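Antistasin (PDB 1SKZ) inhibits the serine protease blood coagulation factor Xa, as a highly disulfide-bonded leech protein that also binds heparin. Local coordinates at the interface of chains A and B. Numbering follows the deposited sequence. Chains: chain A/B, Antistasin.

Contact 1 and contact 2 are neighbouring patches of one two-fold symmetric interface, the centres of their C-alpha atoms about 9 Å apart. Both draw on the first antistasin-like repeat. Strand 49-50 supplies A:Phe50 to contact 1, and strand 41-43 supplies A:Gln42 and A:Arg43 to contact 2; A:Lys52 follows A:Phe50 after one cysteine. Within a chain, the backbones of A:Gln42 and A:Phe50 run side by side, so the patches share a framework. The centres of contacts 1 and 2 lie about 13 and 14 Å from A:Arg34 of the reactive bond. The structure alone does not show whether the chains pair in solution.

Contact 1: the interface of chains A and B. Residues chain A 29, 32, 50; chain B 29, 32, 50.
Strand 49-50 and the loop carrying A:Ser29 and A:Arg32 meet their own copies in chain B, near the two-fold axis. They belong to the first antistasin-like repeat, a short cysteine-rich inhibitor unit in which disulfides A:Cys28-A:Cys48 and A:Cys33-A:Cys51 tie this loop to the region of the strand. A:Phe50 and B:Phe50 lay one ring over the other, almost parallel, with planes 2° apart. Some carbon pairs between them are too close for sound packing, so the exact ring separation is doubtful. The overlap is displaced toward the rim on the CD1 side, and each CB reaches the far ring at its opposite edge: A:Phe50 CB is 3.3 Å from B:Phe50 CD2. CG leaves anti to the carbonyl carbon and carries the ring to the partner, and chi2 (-65°) turns its face onto the other ring.

Beside the rings, A:Arg32 and B:Arg32 extend tip to tip, their guanidinium planes 55° apart and each edge directed at the other's CZ. A:Ser29 OG accepts a hydrogen bond from B:Arg32 NH2 at 3.0 Å, and B:Ser29 OG does the same for A:Arg32 NH2, so each serine hydroxyl holds the end of the opposite arginine. The two NH2 atoms themselves are modelled too close together to be trusted, which leaves the exact placement of the tips doubtful. A close approach of two guanidinium groups would probably be unfavourable, and the serine oxygens can at most accept from them.

Contact 2: the interface of chains A and B. Residues chain A 42-43, 52; chain B 42-43, 52.
A:Lys52 NZ donates a hydrogen bond of 2.8 Å to B:Arg43 O, and the twin bond runs from B:Lys52 NZ to A:Arg43 O. The side-chain amine nitrogen approaches the backbone carbonyl nearly head-on, with a C=O...N angle of 162°. These two bonds link the lysine that follows strand 49-50 of one antistasin chain to strand 41-43 of the other. The recognition is of main chain and not of a side-chain charge: A:Arg43 and B:Arg43 contribute their carbonyl oxygens, while their guanidinium groups reach away from the partner chain.

A:Lys52 gets across by leaving the backbone with CG anti to N. The chain then stays extended through CE and turns at chi4 (80°), which swings NZ onto the carbonyl oxygen. On the way its methylene groups pass alongside that oxygen, A:Lys52 CD lying 3.2 Å from B:Arg43 O. The same A:Lys52 CD is 3.5 Å from B:Gln42 OE1, where the lysine and glutamine side chains cross at about a right angle. An alanine in place of A:Lys52 would probably leave B:Arg43 O without this donor and open a gap beside B:Gln42 where the methylenes had packed.

Between the two lysines, A:Gln42 and B:Gln42 also cross at about a right angle, their amide planes turned 76° from each other. As modelled, A:Gln42 OE1 and B:Gln42 OE1 face one another at 2.7 Å, a clash because both can only accept. Turning one amide over would put an NH2 group opposite the remaining oxygen and could make a hydrogen bond, at the cost of exact symmetry, so the amide assignment is doubtful. Inside chain A, the backbone nitrogen A:Gln42 N sits 2.9 Å from the carbonyl oxygen A:Lys52 O.

Contact 1: the interface of chains A and B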
loop_
_atom_site.group_PDB
_atom_site.type_symbol
_atom_site.label_atom_id
_atom_site.label_comp_id
_atom_site.label_asym_id
_atom_site.label_seq_id
_atom_site.Cartn_x
_atom_site.Cartn_y
_atom_site.Cartn_z
ATOM N N SER A 29 -6.465 6.898 6.453
ATOM C CA SER A 29 -6.788 6.083 7.619
ATOM C C SER A 29 -5.596 5.912 8.551
ATOM O O SER A 29 -5.755 5.625 9.753
ATOM C CB SER A 29 -7.283 4.710 7.182
ATOM O OG SER A 29 -8.410 4.859 6.358
ATOM N N ARG A 32 -1.861 0.576 9.714
ATOM C CA ARG A 32 -2.459 -0.223 10.784
ATOM C C ARG A 32 -1.380 -1.108 11.370
ATOM O O ARG A 32 -1.616 -2.275 11.610
ATOM C CB ARG A 32 -3.614 -1.119 10.286
ATOM C CG ARG A 32 -4.839 -0.418 9.729
ATOM C CD ARG A 32 -4.503 0.068 8.337
ATOM N NE ARG A 32 -5.618 0.180 7.390
ATOM C CZ ARG A 32 -6.607 1.073 7.465
ATOM N NH1 ARG A 32 -6.966 1.597 8.648
ATOM N NH2 ARG A 32 -7.372 1.274 6.399
ATOM N N PHE A 50 0.499 3.020 3.697
ATOM C CA PHE A 50 -0.003 1.745 4.134
ATOM C C PHE A 50 1.195 0.953 4.584
ATOM O O PHE A 50 2.337 1.321 4.255
ATOM C CB PHE A 50 -0.749 1.049 2.997
ATOM C CG PHE A 50 -1.998 1.749 2.624
ATOM C CD1 PHE A 50 -3.055 1.828 3.542
ATOM C CD2 PHE A 50 -2.052 2.526 1.455
ATOM C CE1 PHE A 50 -4.145 2.691 3.317
ATOM C CE2 PHE A 50 -3.126 3.379 1.203
ATOM C CZ PHE A 50 -4.179 3.470 2.132
ATOM N N SER B 29 -9.893 -3.012 4.907
ATOM C CA SER B 29 -10.791 -1.907 4.588
ATOM C C SER B 29 -11.222 -1.917 3.128
ATOM O O SER B 29 -12.266 -1.344 2.761
ATOM C CB SER B 29 -10.121 -0.576 4.903
ATOM O OG SER B 29 -9.761 -0.542 6.260
ATOM N N ARG B 32 -9.504 2.123 -1.821
ATOM C CA ARG B 32 -10.402 3.278 -1.853
ATOM C C ARG B 32 -10.335 3.891 -3.235
ATOM O O ARG B 32 -10.262 5.097 -3.362
ATOM C CB ARG B 32 -10.022 4.358 -0.816
ATOM C CG ARG B 32 -10.104 3.967 0.647
ATOM C CD ARG B 32 -8.896 3.115 0.968
ATOM N NE ARG B 32 -8.410 3.153 2.352
ATOM C CZ ARG B 32 -9.050 2.646 3.408
ATOM N NH1 ARG B 32 -10.388 2.526 3.403
ATOM N NH2 ARG B 32 -8.380 2.468 4.540
ATOM N N PHE B 50 -4.120 -2.160 -1.182
ATOM C CA PHE B 50 -4.271 -0.729 -1.166
ATOM C C PHE B 50 -4.074 -0.269 -2.585
ATOM O O PHE B 50 -3.548 -1.034 -3.414
ATOM C CB PHE B 50 -3.254 -0.098 -0.217
ATOM C CG PHE B 50 -3.508 -0.441 1.199
ATOM C CD1 PHE B 50 -4.678 0.009 1.827
ATOM C CD2 PHE B 50 -2.708 -1.395 1.851
ATOM C CE1 PHE B 50 -5.068 -0.503 3.080
ATOM C CE2 PHE B 50 -3.067 -1.908 3.097
ATOM C CZ PHE B 50 -4.248 -1.468 3.721
#

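Contact 2: the interface of chains A and B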
loop_
_atom_site.group_PDB
_atom_site.type_symbol
_atom_site.label_atom_id
_atom_site.label_comp_id
_atom_site.label_asym_id
_atom_site.label_seq_id
_atom_site.Cartn_x
_atom_site.Cartn_y
_atom_site.Cartn_z
ATOM N N GLN A 42 5.202 2.808 1.873
ATOM C CA GLN A 42 4.639 3.051 0.554
ATOM C C GLN A 42 3.350 3.822 0.661
ATOM O O GLN A 42 2.713 3.841 1.709
ATOM C CB GLN A 42 4.402 1.723 -0.179
ATOM C CG GLN A 42 5.719 1.014 -0.377
ATOM C CD GLN A 42 5.676 -0.063 -1.428
ATOM O OE1 GLN A 42 4.932 0.029 -2.418
ATOM N NE2 GLN A 42 6.462 -1.124 -1.209
ATOM N N ARG A 43 3.002 4.525 -0.397
ATOM C CA ARG A 43 1.732 5.221 -0.409
ATOM C C ARG A 43 0.914 4.738 -1.589
ATOM O O ARG A 43 1.466 4.363 -2.628
ATOM C CB ARG A 43 1.947 6.749 -0.488
ATOM C CG ARG A 43 2.583 7.331 0.789
ATOM C CD ARG A 43 2.447 8.827 0.839
ATOM N NE ARG A 43 3.108 9.430 1.998
ATOM C CZ ARG A 43 2.462 10.008 3.001
ATOM N NH1 ARG A 43 1.135 10.117 2.984
ATOM N NH2 ARG A 43 3.157 10.463 4.023
ATOM N N LYS A 52 3.512 -1.272 4.132
ATOM C CA LYS A 52 4.474 -2.008 3.317
ATOM C C LYS A 52 5.665 -1.047 3.205
ATOM O O LYS A 52 5.464 0.127 2.851
ATOM C CB LYS A 52 3.883 -2.265 1.908
ATOM C CG LYS A 52 4.805 -3.093 0.968
ATOM C CD LYS A 52 4.129 -3.482 -0.364
ATOM C CE LYS A 52 4.697 -4.801 -0.895
ATOM N NZ LYS A 52 4.008 -5.983 -0.139
ATOM N N GLN B 42 -0.998 -3.807 -4.792
ATOM C CA GLN B 42 -0.052 -4.141 -3.740
ATOM C C GLN B 42 -0.772 -4.434 -2.451
ATOM O O GLN B 42 -1.915 -4.031 -2.263
ATOM C CB GLN B 42 0.950 -2.994 -3.537
ATOM C CG GLN B 42 1.742 -2.786 -4.804
ATOM C CD GLN B 42 3.011 -2.000 -4.603
ATOM O OE1 GLN B 42 3.653 -2.068 -3.543
ATOM N NE2 GLN B 42 3.376 -1.213 -5.622
ATOM N N ARG B 43 -0.138 -5.205 -1.592
ATOM C CA ARG B 43 -0.724 -5.460 -0.291
ATOM C C ARG B 43 0.245 -5.013 0.784
ATOM O O ARG B 43 1.464 -5.059 0.593
ATOM C CB ARG B 43 -1.060 -6.960 -0.128
ATOM C CG ARG B 43 -2.202 -7.422 -1.054
ATOM C CD ARG B 43 -2.750 -8.755 -0.629
ATOM N NE ARG B 43 -3.783 -9.269 -1.529
ATOM C CZ ARG B 43 -5.061 -9.390 -1.196
ATOM N NH1 ARG B 43 -5.477 -9.086 0.031
ATOM N NH2 ARG B 43 -5.915 -9.808 -2.107
ATOM N N LYS B 52 -2.283 0.980 -4.985
ATOM C CA LYS B 52 -1.033 1.190 -5.707
ATOM C C LYS B 52 -0.871 -0.092 -6.534
ATOM O O LYS B 52 -0.975 -1.193 -5.969
ATOM C CB LYS B 52 0.142 1.309 -4.703
ATOM C CG LYS B 52 1.522 1.590 -5.362
ATOM C CD LYS B 52 2.642 1.873 -4.338
ATOM C CE LYS B 52 3.699 2.807 -4.936
ATOM N NZ LYS B 52 3.174 4.277 -4.849
#